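Poly(A) RNA polymerase protein 2 (Saccharomyces cerevisiae, PDB 3NYB) serves as the poly(A) RNA polymerase of the TRAMP RNA surveillance complex, probably adding adenylate tails to RNA, in a heterodimer with the zinc-knuckle protein Air2. Local coordinates at residues F28-I32 with N319-Y323; T70-L74 with V164-Q169; L149-W153 with F187-C191. The protein carries 1 engineered substitution. All blocks are in the same frame, centred on the assembly; numbering follows the deposited sequence.

How the contacts relate
From the N terminus, helix 17-31 ends at 28-32, whose partner, 319-323, comes only at the C terminus: contact 1, joining that helix to the C-terminal tail, closes a loop in which the other two nest. Loop 70-74, between strands 62-65 and 79-83, comes next, then 149-153. Segment 164-169 closes contact 2, tying the palm loop to helix 160-173, and 187-191 closes contact 3, pairing helices 145-155 and 186-198; these cross. Helix 160-173 is central: its Leu165, Ile166 and Gln169 touch contact 1, and Val167 CG1 lies 4.0 Å from Ile189 CG2 of contact 3. The loop adds Leu72 CD1, 3.6 Å from Ile190 CD1. Contacts 1 and 3 stay about 12 Å apart (nearest atoms).

Contact 1 (F28-I32 with N319-Y323); sequences FVAYI and NVIKY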
loop_
_atom_site.group_PDB
_atom_site.type_symbol
_atom_site.label_atom_id
_atom_site.label_comp_id
_atom_site.label_asym_id
_atom_site.label_seq_id
_atom_site.Cartn_x
_atom_site.Cartn_y
_atom_site.Cartn_z
ATOM N N PHE A 28 5.847 10.015 10.933
ATOM C CA PHE A 28 5.210 8.725 11.139
ATOM C C PHE A 28 6.093 7.570 10.671
ATOM O O PHE A 28 6.351 6.635 11.429
ATOM C CB PHE A 28 3.861 8.663 10.406
ATOM C CG PHE A 28 3.173 7.330 10.526
ATOM C CD1 PHE A 28 2.451 7.004 11.660
ATOM C CD2 PHE A 28 3.263 6.397 9.514
ATOM C CE1 PHE A 28 1.832 5.781 11.772
ATOM C CE2 PHE A 28 2.640 5.170 9.623
ATOM C CZ PHE A 28 1.929 4.862 10.748
ATOM N N VAL A 29 6.539 7.639 9.420
ATOM C CA VAL A 29 7.387 6.604 8.838
ATOM C C VAL A 29 8.638 6.360 9.670
ATOM O O VAL A 29 9.056 5.223 9.847
ATOM C CB VAL A 29 7.806 6.939 7.384
ATOM C CG1 VAL A 29 8.799 5.898 6.842
ATOM C CG2 VAL A 29 6.591 7.017 6.496
ATOM N N ALA A 30 9.243 7.422 10.177
ATOM C CA ALA A 30 10.438 7.249 10.992
ATOM C C ALA A 30 10.053 6.654 12.339
ATOM O O ALA A 30 10.763 5.800 12.883
ATOM C CB ALA A 30 11.191 8.574 11.167
ATOM N N TYR A 31 8.916 7.095 12.867
ATOM C CA TYR A 31 8.440 6.565 14.135
ATOM C C TYR A 31 8.137 5.054 14.057
ATOM O O TYR A 31 8.363 4.312 15.024
ATOM C CB TYR A 31 7.219 7.350 14.611
ATOM C CG TYR A 31 6.627 6.822 15.885
ATOM C CD1 TYR A 31 7.150 7.195 17.124
ATOM C CD2 TYR A 31 5.556 5.936 15.861
ATOM C CE1 TYR A 31 6.613 6.717 18.309
ATOM C CE2 TYR A 31 5.010 5.440 17.054
ATOM C CZ TYR A 31 5.544 5.845 18.266
ATOM O OH TYR A 31 5.029 5.361 19.438
ATOM N N ILE A 32 7.633 4.603 12.907
ATOM C CA ILE A 32 7.296 3.192 12.717
ATOM C C ILE A 32 8.526 2.424 12.217
ATOM O O ILE A 32 8.462 1.240 11.920
ATOM C CB ILE A 32 6.133 3.019 11.723
ATOM C CG1 ILE A 32 6.586 3.372 10.304
ATOM C CG2 ILE A 32 4.944 3.870 12.139
ATOM C CD1 ILE A 32 5.584 3.003 9.234
ATOM N N ASN A 319 -6.211 11.227 12.369
ATOM C CA ASN A 319 -7.547 10.651 12.330
ATOM C C ASN A 319 -7.807 9.812 11.073
ATOM O O ASN A 319 -8.764 9.043 11.016
ATOM C CB ASN A 319 -8.613 11.736 12.508
ATOM C CG ASN A 319 -9.991 11.153 12.821
ATOM O OD1 ASN A 319 -10.524 10.353 12.055
ATOM N ND2 ASN A 319 -10.569 11.555 13.944
ATOM N N VAL A 320 -6.951 9.935 10.061
ATOM C CA VAL A 320 -7.178 9.152 8.834
ATOM C C VAL A 320 -6.672 7.716 9.008
ATOM O O VAL A 320 -7.425 6.737 8.856
ATOM C CB VAL A 320 -6.592 9.825 7.558
ATOM C CG1 VAL A 320 -6.893 9.010 6.312
ATOM C CG2 VAL A 320 -7.172 11.225 7.376
ATOM N N ILE A 321 -5.370 7.607 9.272
ATOM C CA ILE A 321 -4.758 6.378 9.768
ATOM C C ILE A 321 -5.291 6.254 11.181
ATOM O O ILE A 321 -5.797 7.259 11.723
ATOM C CB ILE A 321 -3.242 6.531 9.896
ATOM C CG1 ILE A 321 -2.899 7.504 11.029
ATOM C CG2 ILE A 321 -2.647 7.047 8.618
ATOM C CD1 ILE A 321 -1.396 7.713 11.259
ATOM N N LYS A 322 -5.206 5.083 11.807
ATOM C CA LYS A 322 -5.593 5.065 13.224
ATOM C C LYS A 322 -4.389 4.905 14.125
ATOM O O LYS A 322 -3.883 5.874 14.696
ATOM C CB LYS A 322 -6.631 4.005 13.529
ATOM C CG LYS A 322 -8.033 4.440 13.125
ATOM C CD LYS A 322 -8.120 5.942 12.957
ATOM C CE LYS A 322 -9.553 6.433 13.134
ATOM N NZ LYS A 322 -9.849 6.921 14.515
ATOM N N TYR A 323 -3.950 3.667 14.255
ATOM C CA TYR A 323 -2.636 3.353 14.819
ATOM C C TYR A 323 -2.640 2.943 16.301
ATOM O O TYR A 323 -2.909 3.761 17.181
ATOM C CB TYR A 323 -1.583 4.453 14.542
ATOM C CG TYR A 323 -0.223 3.918 14.901
ATOM C CD1 TYR A 323 0.426 3.030 14.059
ATOM C CD2 TYR A 323 0.354 4.190 16.135
ATOM C CE1 TYR A 323 1.644 2.475 14.401
ATOM C CE2 TYR A 323 1.582 3.640 16.488
ATOM C CZ TYR A 323 2.221 2.782 15.611
ATOM O OH TYR A 323 3.436 2.218 15.932
#
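Three aromatic side chains, all with chi1 in the t well, bring the last turn of helix 17-31 up against the end of the chain. Phe28 and Tyr31, three residues apart on the helix, and Ile32, one residue further on, all aim CA-to-CB toward 319-323; the Ile32 N to Phe28 O hydrogen bond (2.8 Å) holds this turn together. On the other side the backbone is irregular and ends at Tyr323, whose CA-to-CB bond aims toward the helix. The Phe28 edge is directed at the Tyr323 face in an offset edge-to-face pair, with centroids 5.6 Å apart and planes at 86°; Phe28 CE1 comes within 3.8 Å of Tyr323 CD1. The arrangement joins the first long helix to the C-terminal end of the crystallised fragment, as in related noncanonical poly(A) polymerases, where the helical central domain is built from segments on both sides of the nucleotidyltransferase domain in sequence. Ile321, with chi1 p and chi2 t, extends its CD1 to 3.8 Å from the same Phe28 CE1. Ile32 has this rotamer pair too, and its two branches serve different neighbours: CG2 rests 4.2 Å from Tyr323 CE1, while CD1 runs toward Leu165 of helix 160-173. Tyr31 takes the exposed flank, meeting Tyr323 through its CE2, 3.8 Å from the Tyr323 OH and 3.9 Å from Tyr323 CE2, in van der Waals contact. Trp5 makes another edge-to-face pair with Phe28 and also touches Tyr31 and Ile321, while Ile166 of helix 160-173 packs on Phe28.

Contact 2 (T70-L74 with V164-Q169); sequences TDLYL and VLIVKQ
This is a buried, largely apolar loop-on-helix contact at the junction of the nucleotidyltransferase domain with the helical part of the protein. The loop 70-74 belongs to the connection that, in this superfamily, typically links the Gly-Ser signature to the strand that carries the first acidic motif, and it lies against one side of helix 160-173. Its backbone bends at Asp71 (phi/psi -128/61°) and Leu72 (-115/24°), then becomes extended at Tyr73 and Leu74 (psi near 140°). Loop and helix advance in the same sense: CA of Leu72 is 6.2 Å from CA of Leu165, and CA of Leu74 is 7.0 Å from CA of Gln169. Both leucines of the loop and Leu165 are mt rotamers. Leu165 CD2 sits 3.8 Å from Leu72 C and 4.4 Å from Leu74 CD2; Leu74 CD1 reaches 3.9 Å from Lys168 O and 3.5 Å from Gln169 OE1, and Leu72 CD1 is 4.5 Å from Val164 CG1. Lys168, its chi1 off-well at -126°, reaches across from the helix to the loop, so that NZ gives a weak hydrogen bond to Leu72 O (3.3 Å). Tyr73 points away, stacking on Tyr68 and hydrogen-bonding Arg42 NH2 through its OH. Around this junction, helix 17-31 packs on Leu165, Ile166 and Gln169, helix 186-198 on Leu72, Val164 and Val167, and the loop leads on into strand 79-83.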
loop_
_atom_site.group_PDB
_atom_site.type_symbol
_atom_site.label_atom_id
_atom_site.label_comp_id
_atom_site.label_asym_id
_atom_site.label_seq_id
_atom_site.Cartn_x
_atom_site.Cartn_y
_atom_site.Cartn_z
ATOM N N THR A 70 12.326 -6.160 2.785
ATOM C CA THR A 70 12.156 -4.788 2.352
ATOM C C THR A 70 11.854 -4.130 3.675
ATOM O O THR A 70 12.026 -4.752 4.722
ATOM C CB THR A 70 10.975 -4.636 1.372
ATOM O OG1 THR A 70 9.737 -4.937 2.025
ATOM C CG2 THR A 70 11.136 -5.595 0.199
ATOM N N ASP A 71 11.403 -2.895 3.682
ATOM C CA ASP A 71 10.969 -2.341 4.957
ATOM C C ASP A 71 9.573 -1.792 4.780
ATOM O O ASP A 71 9.334 -0.595 4.945
ATOM C CB ASP A 71 11.945 -1.284 5.449
ATOM C CG ASP A 71 13.182 -1.896 6.076
ATOM O OD1 ASP A 71 13.136 -2.255 7.283
ATOM O OD2 ASP A 71 14.204 -2.010 5.359
ATOM N N LEU A 72 8.659 -2.693 4.422
ATOM C CA LEU A 72 7.296 -2.335 4.102
ATOM C C LEU A 72 6.357 -2.961 5.126
ATOM O O LEU A 72 5.169 -3.164 4.857
ATOM C CB LEU A 72 6.943 -2.803 2.691
ATOM C CG LEU A 72 7.848 -2.359 1.544
ATOM C CD1 LEU A 72 7.239 -2.719 0.198
ATOM C CD2 LEU A 72 8.086 -0.871 1.609
ATOM N N TYR A 73 6.891 -3.254 6.308
ATOM C CA TYR A 73 6.116 -3.925 7.343
ATOM C C TYR A 73 5.554 -2.944 8.366
ATOM O O TYR A 73 6.221 -1.987 8.752
ATOM C CB TYR A 73 6.984 -4.956 8.058
ATOM C CG TYR A 73 8.119 -4.343 8.824
ATOM C CD1 TYR A 73 7.970 -3.981 10.157
ATOM C CD2 TYR A 73 9.341 -4.106 8.213
ATOM C CE1 TYR A 73 9.017 -3.401 10.856
ATOM C CE2 TYR A 73 10.393 -3.528 8.905
ATOM C CZ TYR A 73 10.230 -3.186 10.221
ATOM O OH TYR A 73 11.278 -2.623 10.904
ATOM N N LEU A 74 4.321 -3.177 8.797
ATOM C CA LEU A 74 3.789 -2.456 9.944
ATOM C C LEU A 74 4.236 -3.133 11.254
ATOM O O LEU A 74 4.215 -4.365 11.380
ATOM C CB LEU A 74 2.265 -2.359 9.874
ATOM C CG LEU A 74 1.603 -1.565 8.749
ATOM C CD1 LEU A 74 0.077 -1.557 8.931
ATOM C CD2 LEU A 74 2.140 -0.151 8.694
ATOM N N VAL A 164 3.451 3.568 0.593
ATOM C CA VAL A 164 2.988 2.217 0.888
ATOM C C VAL A 164 2.717 2.037 2.381
ATOM O O VAL A 164 1.680 1.489 2.775
ATOM C CB VAL A 164 3.969 1.153 0.387
ATOM C CG1 VAL A 164 3.583 -0.204 0.917
ATOM C CG2 VAL A 164 3.978 1.135 -1.138
ATOM N N LEU A 165 3.630 2.521 3.220
ATOM C CA LEU A 165 3.420 2.410 4.656
ATOM C C LEU A 165 2.132 3.117 5.087
ATOM O O LEU A 165 1.334 2.560 5.826
ATOM C CB LEU A 165 4.629 2.923 5.429
ATOM C CG LEU A 165 5.841 1.995 5.332
ATOM C CD1 LEU A 165 7.067 2.620 6.004
ATOM C CD2 LEU A 165 5.512 0.631 5.925
ATOM N N ILE A 166 1.917 4.331 4.601
ATOM C CA ILE A 166 0.702 5.068 4.936
ATOM C C ILE A 166 -0.557 4.331 4.496
ATOM O O ILE A 166 -1.470 4.102 5.291
ATOM C CB ILE A 166 0.701 6.453 4.303
ATOM C CG1 ILE A 166 1.963 7.210 4.701
ATOM C CG2 ILE A 166 -0.516 7.223 4.747
ATOM C CD1 ILE A 166 2.058 7.484 6.172
ATOM N N VAL A 167 -0.599 3.960 3.221
ATOM C CA VAL A 167 -1.728 3.225 2.674
ATOM C C VAL A 167 -1.916 1.895 3.405
ATOM O O VAL A 167 -3.043 1.422 3.588
ATOM C CB VAL A 167 -1.530 2.952 1.174
ATOM C CG1 VAL A 167 -2.792 2.366 0.566
ATOM C CG2 VAL A 167 -1.160 4.222 0.455
ATOM N N LYS A 168 -0.808 1.287 3.817
ATOM C CA LYS A 168 -0.877 -0.001 4.493
ATOM C C LYS A 168 -1.530 0.223 5.851
ATOM O O LYS A 168 -2.492 -0.458 6.214
ATOM C CB LYS A 168 0.519 -0.606 4.635
ATOM C CG LYS A 168 0.672 -2.030 4.079
ATOM C CD LYS A 168 2.108 -2.271 3.612
ATOM C CE LYS A 168 2.381 -3.716 3.214
ATOM N NZ LYS A 168 2.307 -4.651 4.364
ATOM N N GLN A 169 -1.023 1.209 6.584
ATOM C CA GLN A 169 -1.589 1.566 7.879
ATOM C C GLN A 169 -3.066 1.900 7.746
ATOM O O GLN A 169 -3.906 1.383 8.480
ATOM C CB GLN A 169 -0.857 2.758 8.480
ATOM C CG GLN A 169 -1.480 3.261 9.776
ATOM C CD GLN A 169 -1.618 2.164 10.819
ATOM O OE1 GLN A 169 -0.798 1.253 10.886
ATOM N NE2 GLN A 169 -2.660 2.251 11.639
#

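Contact 3 (L149-W153 with F187-C191); sequences LIREW and FSIIC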
loop_
_atom_site.group_PDB
_atom_site.type_symbol
_atom_site.label_atom_id
_atom_site.label_comp_id
_atom_site.label_asym_id
_atom_site.label_seq_id
_atom_site.Cartn_x
_atom_site.Cartn_y
_atom_site.Cartn_z
ATOM N N LEU A 149 10.245 -7.732 -8.807
ATOM C CA LEU A 149 9.636 -6.463 -9.183
ATOM C C LEU A 149 9.674 -5.487 -8.009
ATOM O O LEU A 149 10.088 -4.333 -8.162
ATOM C CB LEU A 149 8.198 -6.675 -9.648
ATOM C CG LEU A 149 8.048 -7.361 -11.010
ATOM C CD1 LEU A 149 6.581 -7.521 -11.368
ATOM C CD2 LEU A 149 8.779 -6.572 -12.082
ATOM N N ILE A 150 9.252 -5.971 -6.840
ATOM C CA ILE A 150 9.242 -5.176 -5.619
ATOM C C ILE A 150 10.581 -4.497 -5.363
ATOM O O ILE A 150 10.638 -3.287 -5.161
ATOM C CB ILE A 150 8.898 -6.034 -4.383
ATOM C CG1 ILE A 150 7.542 -6.721 -4.562
ATOM C CG2 ILE A 150 8.901 -5.186 -3.123
ATOM C CD1 ILE A 150 6.439 -5.781 -4.882
ATOM N N ARG A 151 11.657 -5.273 -5.366
ATOM C CA ARG A 151 12.973 -4.717 -5.069
ATOM C C ARG A 151 13.396 -3.692 -6.112
ATOM O O ARG A 151 13.948 -2.641 -5.779
ATOM C CB ARG A 151 14.012 -5.825 -4.944
ATOM C CG ARG A 151 13.839 -6.657 -3.687
ATOM C CD ARG A 151 14.880 -7.758 -3.595
ATOM N NE ARG A 151 14.720 -8.764 -4.642
ATOM C CZ ARG A 151 13.830 -9.751 -4.597
ATOM N NH1 ARG A 151 13.011 -9.857 -3.559
ATOM N NH2 ARG A 151 13.755 -10.626 -5.591
ATOM N N GLU A 152 13.122 -3.999 -7.374
ATOM C CA GLU A 152 13.423 -3.084 -8.460
ATOM C C GLU A 152 12.565 -1.833 -8.363
ATOM O O GLU A 152 13.093 -0.725 -8.395
ATOM C CB GLU A 152 13.230 -3.774 -9.802
ATOM C CG GLU A 152 14.148 -4.969 -9.997
ATOM C CD GLU A 152 13.853 -5.746 -11.271
ATOM O OE1 GLU A 152 12.796 -5.497 -11.894
ATOM O OE2 GLU A 152 14.677 -6.611 -11.643
ATOM N N TRP A 153 11.251 -1.995 -8.232
ATOM C CA TRP A 153 10.393 -0.830 -8.063
ATOM C C TRP A 153 10.951 0.086 -6.958
ATOM O O TRP A 153 10.915 1.307 -7.074
ATOM C CB TRP A 153 8.961 -1.218 -7.693
ATOM C CG TRP A 153 8.132 -1.989 -8.686
ATOM C CD1 TRP A 153 8.343 -2.150 -10.033
ATOM C CD2 TRP A 153 6.908 -2.681 -8.385
ATOM N NE1 TRP A 153 7.330 -2.920 -10.575
ATOM C CE2 TRP A 153 6.449 -3.251 -9.593
ATOM C CE3 TRP A 153 6.182 -2.875 -7.215
ATOM C CZ2 TRP A 153 5.259 -4.016 -9.633
ATOM C CZ3 TRP A 153 5.013 -3.629 -7.268
ATOM C CH2 TRP A 153 4.565 -4.187 -8.464
ATOM N N PHE A 187 1.342 -7.222 -2.375
ATOM C CA PHE A 187 1.845 -6.888 -3.708
ATOM C C PHE A 187 0.893 -5.918 -4.415
ATOM O O PHE A 187 1.318 -4.930 -5.011
ATOM C CB PHE A 187 2.085 -8.152 -4.549
ATOM C CG PHE A 187 2.399 -7.870 -5.991
ATOM C CD1 PHE A 187 3.697 -7.630 -6.399
ATOM C CD2 PHE A 187 1.389 -7.837 -6.936
ATOM C CE1 PHE A 187 3.980 -7.366 -7.719
ATOM C CE2 PHE A 187 1.664 -7.569 -8.253
ATOM C CZ PHE A 187 2.960 -7.334 -8.647
ATOM N N SER A 188 -0.398 -6.198 -4.326
ATOM C CA SER A 188 -1.409 -5.340 -4.926
ATOM C C SER A 188 -1.281 -3.898 -4.472
ATOM O O SER A 188 -1.371 -2.974 -5.279
ATOM C CB SER A 188 -2.811 -5.858 -4.598
ATOM O OG SER A 188 -3.003 -7.158 -5.131
ATOM N N ILE A 189 -1.092 -3.697 -3.175
ATOM C CA ILE A 189 -1.003 -2.342 -2.658
ATOM C C ILE A 189 0.211 -1.669 -3.267
ATOM O O ILE A 189 0.132 -0.540 -3.750
ATOM C CB ILE A 189 -0.879 -2.307 -1.137
ATOM C CG1 ILE A 189 -2.053 -3.042 -0.487
ATOM C CG2 ILE A 189 -0.836 -0.867 -0.651
ATOM C CD1 ILE A 189 -1.888 -3.233 1.020
ATOM N N ILE A 190 1.335 -2.379 -3.247
ATOM C CA ILE A 190 2.574 -1.856 -3.804
ATOM C C ILE A 190 2.372 -1.456 -5.253
ATOM O O ILE A 190 2.774 -0.366 -5.670
ATOM C CB ILE A 190 3.696 -2.883 -3.731
ATOM C CG1 ILE A 190 3.853 -3.372 -2.294
ATOM C CG2 ILE A 190 4.986 -2.286 -4.232
ATOM C CD1 ILE A 190 5.019 -4.322 -2.103
ATOM N N CYS A 191 1.734 -2.339 -6.013
ATOM C CA CYS A 191 1.441 -2.065 -7.415
ATOM C C CYS A 191 0.701 -0.744 -7.620
ATOM O O CYS A 191 1.145 0.102 -8.396
ATOM C CB CYS A 191 0.644 -3.205 -8.044
ATOM S SG CYS A 191 0.352 -2.952 -9.790
#
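In a near-parallel helix pair, helix 145-155, which follows the last strand of the nucleotidyltransferase sheet, packs on helix 186-198: the axes of the two short segments approach to 11.3 Å and their directions differ by 31°. The side chains interdigitate. From 187-191, the Phe187 ring fills a hollow lined by Leu149, Ile150 and Trp153, with its CD1 3.6 Å from Ile150 CD1 and its CE1 3.3 Å from Trp153 CH2. In return, the tip of Ile150 fits between Phe187 and Ile190, its CD1 only 3.4 Å from Ile190 CD1. Trp153 is the bulkiest projection; its indole enters edge-first, with CE3, CZ3 and CH2 leading, into a groove formed by Phe187, Ile190 and Cys191. Its six-membered ring is inclined by 32° to the Phe187 ring, with centroids 5.3 Å apart, and it also stacks with Phe194 one turn further along helix 186-198. Pro268, from a loop, adjoins Leu149 and Phe187. Trp153 CE3, at the indole edge, meets Ile190 CG2 at 3.3 Å.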